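Local coordinates for protein nicotinate phosphoribosyltransferase (Saccharomyces cerevisiae, PDB 1VLP) that catalyses the first step of NAD synthesis from nicotinic acid, the ATP-dependent formation of nicotinate ribonucleotide from nicotinate and phosphoribosyl diphosphate, at residues P16-L21 against G73-T78; L21-M26 against F189-R194; M26-M31 against Y143-L148; S149-A154 against L386-K391. All blocks are in the same frame, centred on the assembly; numbering follows the deposited sequence.

Contact 1 of 4, residues P16-L21 against G73-T78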
loop_
_atom_site.group_PDB
_atom_site.type_symbol
_atom_site.label_atom_id
_atom_site.label_comp_id
_atom_site.label_asym_id
_atom_site.label_seq_id
_atom_site.Cartn_x
_atom_site.Cartn_y
_atom_site.Cartn_z
ATOM N N PRO A 16 22.425 2.817 6.600
ATOM C CA PRO A 16 21.179 2.208 6.087
ATOM C C PRO A 16 19.948 3.043 6.444
ATOM O O PRO A 16 19.801 3.480 7.588
ATOM C CB PRO A 16 21.107 0.883 6.838
ATOM C CG PRO A 16 22.496 0.646 7.370
ATOM C CD PRO A 16 23.084 1.976 7.615
ATOM N N VAL A 17 19.090 3.270 5.448
ATOM C CA VAL A 17 17.886 4.093 5.633
ATOM C C VAL A 17 16.778 3.245 6.249
ATOM O O VAL A 17 16.046 3.712 7.138
ATOM C CB VAL A 17 17.486 4.813 4.306
ATOM C CG1 VAL A 17 16.059 5.369 4.386
ATOM C CG2 VAL A 17 18.507 5.907 4.010
ATOM N N ILE A 18 16.679 2.001 5.793
ATOM C CA ILE A 18 15.622 1.076 6.199
ATOM C C ILE A 18 16.203 0.271 7.371
ATOM O O ILE A 18 17.024 -0.654 7.182
ATOM C CB ILE A 18 15.215 0.158 5.076
ATOM C CG1 ILE A 18 14.784 0.943 3.803
ATOM C CG2 ILE A 18 14.123 -0.819 5.546
ATOM C CD1 ILE A 18 13.528 1.801 3.972
ATOM N N LYS A 19 15.831 0.682 8.579
ATOM C CA LYS A 19 16.447 0.173 9.804
ATOM C C LYS A 19 15.641 -0.982 10.427
ATOM O O LYS A 19 16.086 -1.596 11.406
ATOM C CB LYS A 19 16.617 1.326 10.771
ATOM C CG LYS A 19 17.534 2.403 10.235
ATOM C CD LYS A 19 17.800 3.427 11.286
ATOM C CE LYS A 19 18.632 4.605 10.740
ATOM N NZ LYS A 19 20.018 4.203 10.371
ATOM N N SER A 20 14.488 -1.305 9.829
ATOM C CA SER A 20 13.606 -2.323 10.432
ATOM C C SER A 20 12.733 -2.956 9.366
ATOM O O SER A 20 12.325 -2.295 8.414
ATOM C CB SER A 20 12.740 -1.668 11.539
ATOM O OG SER A 20 11.745 -2.572 12.042
ATOM N N LEU A 21 12.443 -4.238 9.534
ATOM C CA LEU A 21 11.427 -4.876 8.703
ATOM C C LEU A 21 10.004 -4.362 9.002
ATOM O O LEU A 21 9.077 -4.616 8.234
ATOM C CB LEU A 21 11.538 -6.363 8.876
ATOM C CG LEU A 21 12.834 -6.949 8.241
ATOM C CD1 LEU A 21 13.115 -8.269 8.754
ATOM C CD2 LEU A 21 12.720 -7.003 6.748
ATOM N N GLY A 73 19.323 -7.229 3.218
ATOM C CA GLY A 73 19.737 -8.553 3.630
ATOM C C GLY A 73 20.283 -8.686 5.063
ATOM O O GLY A 73 20.476 -9.799 5.554
ATOM N N ASN A 74 20.545 -7.564 5.712
ATOM C CA ASN A 74 21.060 -7.512 7.097
ATOM C C ASN A 74 19.975 -7.380 8.158
ATOM O O ASN A 74 20.232 -7.570 9.336
ATOM C CB ASN A 74 21.988 -6.305 7.245
ATOM C CG ASN A 74 23.257 -6.399 6.377
ATOM O OD1 ASN A 74 23.691 -7.492 5.992
ATOM N ND2 ASN A 74 23.878 -5.264 6.130
ATOM N N LEU A 75 18.756 -7.127 7.736
ATOM C CA LEU A 75 17.673 -6.898 8.664
ATOM C C LEU A 75 17.196 -8.198 9.293
ATOM O O LEU A 75 17.103 -9.220 8.624
ATOM C CB LEU A 75 16.507 -6.234 7.941
ATOM C CG LEU A 75 16.712 -4.833 7.377
ATOM C CD1 LEU A 75 15.626 -4.451 6.497
ATOM C CD2 LEU A 75 16.889 -3.823 8.551
ATOM N N ARG A 76 16.824 -8.139 10.568
ATOM C CA ARG A 76 16.153 -9.257 11.228
ATOM C C ARG A 76 15.002 -8.676 12.068
ATOM O O ARG A 76 15.089 -7.538 12.501
ATOM C CB ARG A 76 17.105 -10.011 12.134
ATOM C CG ARG A 76 18.336 -10.560 11.423
ATOM C CD ARG A 76 18.021 -11.693 10.430
ATOM N NE ARG A 76 19.249 -12.297 9.899
ATOM C CZ ARG A 76 19.927 -11.853 8.842
ATOM N NH1 ARG A 76 19.516 -10.826 8.153
ATOM N NH2 ARG A 76 21.023 -12.472 8.447
ATOM N N PHE A 77 13.941 -9.434 12.313
ATOM C CA PHE A 77 12.929 -8.961 13.268
ATOM C C PHE A 77 13.508 -9.075 14.682
ATOM O O PHE A 77 13.886 -10.173 15.104
ATOM C CB PHE A 77 11.633 -9.784 13.220
ATOM C CG PHE A 77 10.790 -9.558 11.999
ATOM C CD1 PHE A 77 9.920 -8.466 11.913
ATOM C CD2 PHE A 77 10.845 -10.435 10.945
ATOM C CE1 PHE A 77 9.138 -8.263 10.816
ATOM C CE2 PHE A 77 10.087 -10.225 9.825
ATOM C CZ PHE A 77 9.207 -9.137 9.768
ATOM N N THR A 78 13.593 -7.962 15.409
ATOM C CA THR A 78 14.069 -8.011 16.796
ATOM C C THR A 78 13.011 -8.578 17.758
ATOM O O THR A 78 11.809 -8.663 17.441
ATOM C CB THR A 78 14.462 -6.597 17.331
ATOM O OG1 THR A 78 13.274 -5.817 17.565
ATOM C CG2 THR A 78 15.435 -5.873 16.345
HETATM O O HOH W 1 13.756 -5.412 11.714
#

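Contact 2 of 4, residues L21-M26 against F189-R194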
loop_
_atom_site.group_PDB
_atom_site.type_symbol
_atom_site.label_atom_id
_atom_site.label_comp_id
_atom_site.label_asym_id
_atom_site.label_seq_id
_atom_site.Cartn_x
_atom_site.Cartn_y
_atom_site.Cartn_z
ATOM N N LEU A 21 12.443 -4.238 9.534
ATOM C CA LEU A 21 11.427 -4.876 8.703
ATOM C C LEU A 21 10.004 -4.362 9.002
ATOM O O LEU A 21 9.077 -4.616 8.234
ATOM C CB LEU A 21 11.538 -6.363 8.876
ATOM C CG LEU A 21 12.834 -6.949 8.241
ATOM C CD1 LEU A 21 13.115 -8.269 8.754
ATOM C CD2 LEU A 21 12.720 -7.003 6.748
ATOM N N LEU A 22 9.835 -3.629 10.107
ATOM C CA LEU A 22 8.584 -2.863 10.368
ATOM C C LEU A 22 8.460 -1.474 9.694
ATOM O O LEU A 22 7.391 -0.816 9.815
ATOM C CB LEU A 22 8.428 -2.661 11.883
ATOM C CG LEU A 22 8.294 -3.892 12.827
ATOM C CD1 LEU A 22 7.843 -3.482 14.211
ATOM C CD2 LEU A 22 7.401 -4.912 12.248
ATOM N N ASP A 23 9.524 -1.002 9.016
ATOM C CA ASP A 23 9.464 0.224 8.233
ATOM C C ASP A 23 8.821 -0.125 6.887
ATOM O O ASP A 23 9.492 -0.263 5.833
ATOM C CB ASP A 23 10.834 0.874 8.070
ATOM C CG ASP A 23 10.752 2.205 7.300
ATOM O OD1 ASP A 23 9.597 2.710 7.050
ATOM O OD2 ASP A 23 11.832 2.751 6.919
ATOM N N THR A 24 7.533 -0.411 6.953
ATOM C CA THR A 24 6.764 -0.888 5.807
ATOM C C THR A 24 5.278 -0.701 6.130
ATOM O O THR A 24 4.912 -0.403 7.282
ATOM C CB THR A 24 7.024 -2.406 5.478
ATOM O OG1 THR A 24 6.514 -2.704 4.173
ATOM C CG2 THR A 24 6.360 -3.314 6.441
ATOM N N ASP A 25 4.439 -0.936 5.132
ATOM C CA ASP A 25 2.988 -0.885 5.325
ATOM C C ASP A 25 2.473 -2.178 5.998
ATOM O O ASP A 25 2.912 -3.272 5.602
ATOM C CB ASP A 25 2.264 -0.677 3.987
ATOM C CG ASP A 25 2.612 0.686 3.307
ATOM O OD1 ASP A 25 2.399 1.739 3.919
ATOM O OD2 ASP A 25 3.132 0.677 2.186
HETATM N N MSE A 26 1.567 -2.067 6.977
HETATM C CA MSE A 26 1.045 -3.257 7.664
HETATM C C MSE A 26 0.511 -4.294 6.723
HETATM O O MSE A 26 0.694 -5.501 6.992
HETATM C CB MSE A 26 -0.043 -2.922 8.665
HETATM C CG MSE A 26 -0.767 -4.172 9.217
HETATM SE SE MSE A 26 -1.818 -3.568 10.722
HETATM C CE MSE A 26 -3.159 -5.157 10.736
ATOM N N PHE A 189 -0.826 6.951 5.156
ATOM C CA PHE A 189 -0.613 5.815 4.248
ATOM C C PHE A 189 0.514 6.067 3.238
ATOM O O PHE A 189 0.552 5.421 2.145
ATOM C CB PHE A 189 -1.948 5.633 3.501
ATOM C CG PHE A 189 -2.091 4.382 2.669
ATOM C CD1 PHE A 189 -1.432 3.163 2.974
ATOM C CD2 PHE A 189 -2.945 4.422 1.547
ATOM C CE1 PHE A 189 -1.613 2.028 2.166
ATOM C CE2 PHE A 189 -3.135 3.284 0.742
ATOM C CZ PHE A 189 -2.479 2.094 1.058
ATOM N N GLY A 190 1.395 7.029 3.535
ATOM C CA GLY A 190 2.348 7.529 2.551
ATOM C C GLY A 190 3.746 6.905 2.527
ATOM O O GLY A 190 4.647 7.463 1.921
ATOM N N THR A 191 3.933 5.719 3.125
ATOM C CA THR A 191 5.280 5.136 3.173
ATOM C C THR A 191 5.929 5.003 1.770
ATOM O O THR A 191 7.054 5.477 1.531
ATOM C CB THR A 191 5.298 3.775 3.890
ATOM O OG1 THR A 191 4.823 3.948 5.212
ATOM C CG2 THR A 191 6.706 3.159 3.876
ATOM N N ARG A 192 5.190 4.396 0.845
ATOM C CA ARG A 192 5.781 3.977 -0.419
ATOM C C ARG A 192 6.268 5.159 -1.250
ATOM O O ARG A 192 7.313 5.069 -1.894
ATOM C CB ARG A 192 4.782 3.192 -1.225
ATOM C CG ARG A 192 4.620 1.817 -0.712
ATOM C CD ARG A 192 3.523 1.116 -1.493
ATOM N NE ARG A 192 2.221 1.632 -1.096
ATOM C CZ ARG A 192 1.098 1.263 -1.670
ATOM N NH1 ARG A 192 1.144 0.370 -2.662
ATOM N NH2 ARG A 192 -0.054 1.800 -1.273
ATOM N N ARG A 193 5.584 6.289 -1.164
ATOM C CA ARG A 193 6.060 7.414 -1.955
ATOM C C ARG A 193 6.598 8.585 -1.159
ATOM O O ARG A 193 6.616 9.712 -1.644
ATOM C CB ARG A 193 5.048 7.831 -2.985
ATOM C CG ARG A 193 5.214 7.026 -4.276
ATOM C CD ARG A 193 4.273 7.538 -5.349
ATOM N NE ARG A 193 3.936 6.484 -6.287
ATOM C CZ ARG A 193 3.064 6.621 -7.275
ATOM N NH1 ARG A 193 2.428 7.772 -7.450
ATOM N NH2 ARG A 193 2.829 5.597 -8.081
ATOM N N ARG A 194 7.057 8.321 0.066
ATOM C CA ARG A 194 7.632 9.357 0.846
ATOM C C ARG A 194 8.871 9.939 0.134
ATOM O O ARG A 194 9.658 9.216 -0.525
ATOM C CB ARG A 194 8.015 8.862 2.234
ATOM C CG ARG A 194 9.136 7.883 2.244
ATOM C CD ARG A 194 9.148 7.127 3.598
ATOM N NE ARG A 194 10.320 6.288 3.732
ATOM C CZ ARG A 194 10.474 5.337 4.656
ATOM N NH1 ARG A 194 9.499 5.060 5.531
ATOM N NH2 ARG A 194 11.593 4.612 4.660
HETATM O O HOH W 2 2.408 3.397 1.400
#

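Contact 3 of 4, residues M26-M31 against Y143-L148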
loop_
_atom_site.group_PDB
_atom_site.type_symbol
_atom_site.label_atom_id
_atom_site.label_comp_id
_atom_site.label_asym_id
_atom_site.label_seq_id
_atom_site.Cartn_x
_atom_site.Cartn_y
_atom_site.Cartn_z
HETATM N N MSE A 26 1.567 -2.067 6.977
HETATM C CA MSE A 26 1.045 -3.257 7.664
HETATM C C MSE A 26 0.511 -4.294 6.723
HETATM O O MSE A 26 0.694 -5.501 6.992
HETATM C CB MSE A 26 -0.043 -2.922 8.665
HETATM C CG MSE A 26 -0.767 -4.172 9.217
HETATM SE SE MSE A 26 -1.818 -3.568 10.722
HETATM C CE MSE A 26 -3.159 -5.157 10.736
ATOM N N TYR A 27 -0.096 -3.872 5.601
ATOM C CA TYR A 27 -0.631 -4.868 4.652
ATOM C C TYR A 27 0.452 -5.802 4.128
ATOM O O TYR A 27 0.156 -6.962 3.810
ATOM C CB TYR A 27 -1.436 -4.251 3.505
ATOM C CG TYR A 27 -0.609 -3.714 2.346
ATOM C CD1 TYR A 27 -0.190 -4.556 1.312
ATOM C CD2 TYR A 27 -0.235 -2.397 2.296
ATOM C CE1 TYR A 27 0.570 -4.064 0.242
ATOM C CE2 TYR A 27 0.538 -1.892 1.217
ATOM C CZ TYR A 27 0.929 -2.727 0.212
ATOM O OH TYR A 27 1.673 -2.195 -0.817
ATOM N N LYS A 28 1.714 -5.354 4.110
ATOM C CA LYS A 28 2.778 -6.272 3.674
ATOM C C LYS A 28 3.001 -7.446 4.617
ATOM O O LYS A 28 3.205 -8.574 4.180
ATOM C CB LYS A 28 4.087 -5.515 3.357
ATOM C CG LYS A 28 3.961 -4.546 2.192
ATOM C CD LYS A 28 4.388 -5.086 0.798
ATOM C CE LYS A 28 3.550 -6.166 0.151
ATOM N NZ LYS A 28 4.056 -6.373 -1.260
ATOM N N ILE A 29 2.921 -7.207 5.922
ATOM C CA ILE A 29 3.040 -8.248 6.902
ATOM C C ILE A 29 1.861 -9.186 6.925
ATOM O O ILE A 29 2.028 -10.387 7.051
ATOM C CB ILE A 29 3.354 -7.610 8.302
ATOM C CG1 ILE A 29 4.716 -6.885 8.251
ATOM C CG2 ILE A 29 3.344 -8.628 9.453
ATOM C CD1 ILE A 29 5.927 -7.781 7.910
ATOM N N THR A 30 0.652 -8.661 6.817
ATOM C CA THR A 30 -0.529 -9.563 6.764
ATOM C C THR A 30 -0.507 -10.399 5.470
ATOM O O THR A 30 -0.735 -11.619 5.544
ATOM C CB THR A 30 -1.850 -8.819 6.959
ATOM O OG1 THR A 30 -1.956 -7.740 6.031
ATOM C CG2 THR A 30 -1.933 -8.278 8.379
HETATM N N MSE A 31 -0.172 -9.812 4.321
HETATM C CA MSE A 31 0.051 -10.601 3.129
HETATM C C MSE A 31 1.121 -11.654 3.285
HETATM O O MSE A 31 0.952 -12.774 2.878
HETATM C CB MSE A 31 0.509 -9.687 1.976
HETATM C CG MSE A 31 -0.556 -8.899 1.282
HETATM SE SE MSE A 31 -1.677 -10.164 0.255
HETATM C CE MSE A 31 -0.465 -10.807 -0.928
ATOM N N TYR A 143 9.457 -6.926 -0.302
ATOM C CA TYR A 143 10.330 -5.900 -0.968
ATOM C C TYR A 143 9.646 -4.657 -1.474
ATOM O O TYR A 143 10.271 -3.592 -1.463
ATOM C CB TYR A 143 11.074 -6.522 -2.132
ATOM C CG TYR A 143 12.192 -7.424 -1.729
ATOM C CD1 TYR A 143 13.400 -6.903 -1.281
ATOM C CD2 TYR A 143 12.066 -8.825 -1.814
ATOM C CE1 TYR A 143 14.455 -7.730 -0.970
ATOM C CE2 TYR A 143 13.109 -9.652 -1.482
ATOM C CZ TYR A 143 14.303 -9.104 -1.056
ATOM O OH TYR A 143 15.357 -9.929 -0.725
ATOM N N GLU A 144 8.396 -4.782 -1.941
ATOM C CA GLU A 144 7.709 -3.655 -2.612
ATOM C C GLU A 144 7.931 -2.297 -1.883
ATOM O O GLU A 144 8.472 -1.327 -2.462
ATOM C CB GLU A 144 6.214 -3.945 -2.745
ATOM C CG GLU A 144 5.431 -2.859 -3.470
ATOM C CD GLU A 144 3.922 -2.853 -3.173
ATOM O OE1 GLU A 144 3.386 -3.695 -2.388
ATOM O OE2 GLU A 144 3.245 -1.999 -3.777
ATOM N N ILE A 145 7.546 -2.217 -0.623
ATOM C CA ILE A 145 7.525 -0.931 0.075
ATOM C C ILE A 145 8.898 -0.363 0.308
ATOM O O ILE A 145 9.143 0.775 -0.109
ATOM C CB ILE A 145 6.786 -1.031 1.416
ATOM C CG1 ILE A 145 5.451 -1.687 1.153
ATOM C CG2 ILE A 145 6.602 0.345 2.103
ATOM C CD1 ILE A 145 4.606 -1.040 0.406
ATOM N N PRO A 146 9.795 -1.113 0.978
ATOM C CA PRO A 146 11.133 -0.535 1.190
ATOM C C PRO A 146 11.831 -0.191 -0.120
ATOM O O PRO A 146 12.536 0.798 -0.192
ATOM C CB PRO A 146 11.876 -1.591 2.022
ATOM C CG PRO A 146 11.054 -2.853 1.884
ATOM C CD PRO A 146 9.657 -2.445 1.609
ATOM N N LEU A 147 11.675 -0.989 -1.177
ATOM C CA LEU A 147 12.341 -0.627 -2.434
ATOM C C LEU A 147 11.811 0.701 -2.968
ATOM O O LEU A 147 12.576 1.555 -3.394
ATOM C CB LEU A 147 12.159 -1.719 -3.477
ATOM C CG LEU A 147 12.910 -3.002 -3.190
ATOM C CD1 LEU A 147 12.767 -3.949 -4.357
ATOM C CD2 LEU A 147 14.387 -2.792 -2.857
ATOM N N LEU A 148 10.480 0.848 -3.049
ATOM C CA LEU A 148 9.877 2.131 -3.443
ATOM C C LEU A 148 10.337 3.298 -2.593
ATOM O O LEU A 148 10.715 4.344 -3.150
ATOM C CB LEU A 148 8.377 2.025 -3.463
ATOM C CG LEU A 148 7.797 1.168 -4.581
ATOM C CD1 LEU A 148 6.288 0.972 -4.294
ATOM C CD2 LEU A 148 8.088 1.783 -5.952
#

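Contact 4 of 4, residues S149-A154 against L386-K391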
loop_
_atom_site.group_PDB
_atom_site.type_symbol
_atom_site.label_atom_id
_atom_site.label_comp_id
_atom_site.label_asym_id
_atom_site.label_seq_id
_atom_site.Cartn_x
_atom_site.Cartn_y
_atom_site.Cartn_z
ATOM N N SER A 149 10.316 3.098 -1.269
ATOM C CA SER A 149 10.758 4.138 -0.280
ATOM C C SER A 149 12.207 4.522 -0.532
ATOM O O SER A 149 12.573 5.714 -0.539
ATOM C CB SER A 149 10.597 3.669 1.167
ATOM O OG SER A 149 9.225 3.397 1.486
ATOM N N LEU A 150 13.036 3.523 -0.848
ATOM C CA LEU A 150 14.431 3.804 -1.153
ATOM C C LEU A 150 14.671 4.544 -2.479
ATOM O O LEU A 150 15.526 5.467 -2.556
ATOM C CB LEU A 150 15.253 2.518 -1.138
ATOM C CG LEU A 150 15.651 2.007 0.270
ATOM C CD1 LEU A 150 16.179 0.546 0.137
ATOM C CD2 LEU A 150 16.614 2.927 1.016
ATOM N N ILE A 151 13.962 4.115 -3.519
ATOM C CA ILE A 151 14.105 4.699 -4.857
ATOM C C ILE A 151 13.673 6.170 -4.800
ATOM O O ILE A 151 14.389 7.065 -5.313
ATOM C CB ILE A 151 13.309 3.892 -5.905
ATOM C CG1 ILE A 151 13.902 2.484 -6.068
ATOM C CG2 ILE A 151 13.313 4.556 -7.248
ATOM C CD1 ILE A 151 12.979 1.524 -6.696
ATOM N N SER A 152 12.530 6.446 -4.166
ATOM C CA SER A 152 12.080 7.843 -3.984
ATOM C C SER A 152 13.134 8.647 -3.219
ATOM O O SER A 152 13.527 9.734 -3.652
ATOM C CB SER A 152 10.752 7.866 -3.240
ATOM O OG SER A 152 10.163 9.126 -3.185
ATOM N N GLU A 153 13.586 8.106 -2.087
ATOM C CA GLU A 153 14.607 8.811 -1.302
ATOM C C GLU A 153 15.886 9.112 -2.111
ATOM O O GLU A 153 16.381 10.215 -2.069
ATOM C CB GLU A 153 14.884 8.068 0.003
ATOM C CG GLU A 153 15.938 8.769 0.835
ATOM C CD GLU A 153 15.756 8.656 2.343
ATOM O OE1 GLU A 153 14.749 8.108 2.848
ATOM O OE2 GLU A 153 16.660 9.152 3.037
ATOM N N ALA A 154 16.368 8.135 -2.876
ATOM C CA ALA A 154 17.532 8.265 -3.786
ATOM C C ALA A 154 17.339 9.426 -4.774
ATOM O O ALA A 154 18.207 10.271 -4.933
ATOM C CB ALA A 154 17.772 6.968 -4.531
ATOM N N LEU A 386 8.104 11.294 -7.704
ATOM C CA LEU A 386 8.389 10.216 -8.631
ATOM C C LEU A 386 7.212 9.260 -8.583
ATOM O O LEU A 386 6.887 8.774 -7.496
ATOM C CB LEU A 386 9.680 9.533 -8.157
ATOM C CG LEU A 386 10.375 8.549 -9.046
ATOM C CD1 LEU A 386 10.820 9.228 -10.352
ATOM C CD2 LEU A 386 11.574 7.969 -8.278
ATOM N N ASN A 387 6.578 9.013 -9.735
ATOM C CA ASN A 387 5.409 8.117 -9.867
ATOM C C ASN A 387 5.907 6.718 -10.243
ATOM O O ASN A 387 5.877 6.340 -11.442
ATOM C CB ASN A 387 4.473 8.639 -10.941
ATOM C CG ASN A 387 3.156 7.811 -11.106
ATOM O OD1 ASN A 387 2.933 6.785 -10.446
ATOM N ND2 ASN A 387 2.299 8.263 -12.022
ATOM N N ILE A 388 6.341 5.991 -9.225
ATOM C CA ILE A 388 6.875 4.631 -9.397
ATOM C C ILE A 388 6.001 3.598 -8.676
ATOM O O ILE A 388 5.376 3.859 -7.634
ATOM C CB ILE A 388 8.331 4.510 -8.910
ATOM C CG1 ILE A 388 8.470 5.114 -7.485
ATOM C CG2 ILE A 388 9.254 5.226 -9.930
ATOM C CD1 ILE A 388 9.777 4.894 -6.786
ATOM N N VAL A 389 6.014 2.395 -9.242
ATOM C CA VAL A 389 5.312 1.243 -8.660
ATOM C C VAL A 389 6.154 -0.003 -8.795
ATOM O O VAL A 389 7.070 -0.017 -9.602
ATOM C CB VAL A 389 3.970 0.993 -9.327
ATOM C CG1 VAL A 389 3.073 2.215 -9.166
ATOM C CG2 VAL A 389 4.115 0.615 -10.764
ATOM N N ILE A 390 5.890 -0.981 -7.943
ATOM C CA ILE A 390 6.496 -2.318 -8.048
ATOM C C ILE A 390 5.289 -3.244 -7.943
ATOM O O ILE A 390 4.636 -3.312 -6.922
ATOM C CB ILE A 390 7.578 -2.596 -6.975
ATOM C CG1 ILE A 390 8.821 -1.814 -7.286
ATOM C CG2 ILE A 390 7.911 -4.089 -6.895
ATOM C CD1 ILE A 390 9.863 -1.853 -6.190
ATOM N N LYS A 391 4.936 -3.843 -9.078
ATOM C CA LYS A 391 3.679 -4.556 -9.291
ATOM C C LYS A 391 3.892 -6.061 -9.498
ATOM O O LYS A 391 4.875 -6.446 -10.104
ATOM C CB LYS A 391 3.036 -4.035 -10.575
ATOM C CG LYS A 391 3.865 -4.286 -11.881
ATOM C CD LYS A 391 3.450 -3.382 -13.077
ATOM C CE LYS A 391 4.150 -3.796 -14.380
ATOM N NZ LYS A 391 3.320 -3.323 -15.542
HETATM O O HOH W 3 8.466 10.025 -5.080
#

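Contact 1 of 4, residues P16-L21 against G73-T78
Leu21 and Phe77 bring two irregular backbones together, with their CA atoms 6.3 Å apart, and Ser20 lies level with Leu75. Leu21 and Leu75 share most of the contact; Leu21 touches both Leu75 and Phe77. Leu21 CB sits over one face of the Phe77 ring, 3.9 Å from the ring centroid and displaced toward the rim. This is a CH-pi contact. Leu21 CD1 lies 3.8 Å from Phe77 CE2, and the two side chains cross at about a right angle. The Leu21 chi1 of -70° sets CG beside its own backbone N and anti to the carbonyl carbon. There Leu21 CG meets Leu75 CB at 3.8 Å.

The contact joins the chain before helix 26-38 to the connection between helix 59-71 and helix 79-88. Thr78 is the N-cap of helix 79-88. Glu81 of that helix accepts from Thr78 N and is also hydrogen-bonded to Ser20 OG, which ties the helix start to segment 16-21.

Leu75 covers the backbone of that segment. Leu75 CD2 lies 3.5 Å from Ile18 O, and Leu75 CD1 meets Ile18 CG2 at 4.0 Å. The direct contacts are made by apolar side chains and by backbone atoms that a methyl meets. One water adds a polar link. It accepts from Leu21 N at 2.8 Å and lies 2.6 Å from Arg76 O, in hydrogen-bonding geometry. Arg76 turns its guanidinium back on its own loop, where NH1 donates to both Gly73 O and Leu75 O.

Contact 2 of 4, residues L21-M26 against F189-R194
Phe189 and Asp25 meet at what is probably the edge of the nicotinate site, where the loop after strand 186-188 faces the chain entering helix 26-38. Phe189 is assigned to nicotinate binding by similarity. Asp25 OD1 lies obliquely to its ring, 4.2 Å from Phe189 CD1.

Asp23 and Arg194 form a salt bridge. The side chains reach tip to tip, and their flat groups are nearly coplanar, 26° apart. The grip is end-on and two-pronged. Arg194 NH1 donates at 2.8 Å to the syn lone pair of Asp23 OD1. Arg194 NH2 donates to Asp23 OD2 at 2.9 Å, on the syn side but tilted from the carboxylate plane. Arg194 is extended from CG to NE, which carries the guanidinium across to the aspartate. Asn227 and Gln200 hold Asp23 OD1 and Arg194 NH1 in turn.

Asp25 slides past Thr191, with Asp25 OD1 3.5 Å from Thr191 CB. Ser226 OG bonds Asp25 OD1, while Gln200 and Asn227 bond Thr191 OG1. A water accepts from Arg192 N at 3.0 Å and from Arg192 NE at 3.1 Å. It also lies in hydrogen-bonding geometry 2.8 Å from Phe189 O and 2.9 Å from Asp25 OD2, an atom whose position is less sure.

Thr191 to Arg194 form a type I beta turn. A loop after a strand of the parallel sheet that probably lines the nicotinate pocket is in keeping with an alpha/beta-barrel active site.

Contact 3 of 4, residues M26-M31 against Y143-L148
Tyr27 and Lys28 both donate to one oxygen of Glu144, joining two roughly antiparallel helices beside the probable nicotinate site. Tyr27 is assigned to nicotinate binding by similarity. The short axes of 26-31 and 144-148 run at 146° and come no closer than 11.1 Å, so long side chains bridge the gap.

Glu144 OE1 is the shared acceptor. Tyr27 OH donates to Glu144 OE1 at 2.8 Å, from above the carboxylate plane. Glu144 OE1 in turn lies at the edge of the tyrosine ring. Lys28 NZ donates to Glu144 OE1 at 3.0 Å in a salt bridge and takes the anti lone pair. The two donors thus come to OE1 from different directions. Such a double grip should fix the rotation of the carboxylate. Glu144 OE2 has a weak, long ion pair with Arg192.

Lys28 NZ has further partners. It forms a salt bridge with Glu245 and donates to Ile141 O. Its ammonium is thus shared by two acidic side chains and a carbonyl. The chain of Lys28 is bent at chi2 (-95°) and chi3, and crosses Ile145 obliquely.

Nearer the backbone, Lys28 CG is pressed on Ile145 CG1 at 3.4 Å, closer than usual for carbons.

Contact 4 of 4, residues S149-A154 against L386-K391
Ile151 and Ile388 make the closest apolar contact between the helix and the strand. Ile151 CG2 touches Ile388 CD1 at 3.6 Å, and Ile151 CB lies 3.8 Å from the same methyl. The two side chains cross obliquely. Ile388 chi1 is 49°, which puts CG1 between the backbone N and the carbonyl carbon. Its chi2 of 171° then extends the chain to CD1, the methyl that touches Ile151. Leu386, two residues earlier, adds a second methyl: Leu386 CD2 meets Ile151 CG2 at 4.0 Å, with the side chains at about a right angle. Ile151 CG2 therefore serves both partners.

The polar link is a water. It donates to Ser152 OG at 2.7 Å and accepts from Leu386 N at 2.9 Å. Ser152 OG also bonds Arg194 O, so this buried hydroxyl has two partners. It bonds the 189-194 loop directly and, through the water, the loop just before strand 388-395.

Helix 144-159 packs here on the five-stranded antiparallel sheet. Strand 388-395 pairs in that sheet with strand 43-50, and Ile388 also touches Tyr48, Asn50 and Leu148. Leu150 and Ala154 touch helix 59-71, so helix 144-159 has contacts with both the sheet and that helix.

Contacts 3 and 4 use helix 144-159. Contacts 1 to 3 use the chain leading into and starting helix 26-38. Contacts 2 and 3 are closest, with centres about 7 Å apart, and their segments meet at Met26. Those of contacts 1 and 2 meet at Leu21, with centres about 13 Å apart. Contact 4 brings in the antiparallel sheet and lies farthest from contact 1, about 18 Å between centres. Along the chain contact 1 crosses contacts 2 and 3, contact 3 lies between the segments of contact 2, and contact 2 crosses contact 4. Contacts 2 and 4 join the N-terminal family region to the later one. Tyr27 and Phe189, both nicotinate residues by similarity, lie there.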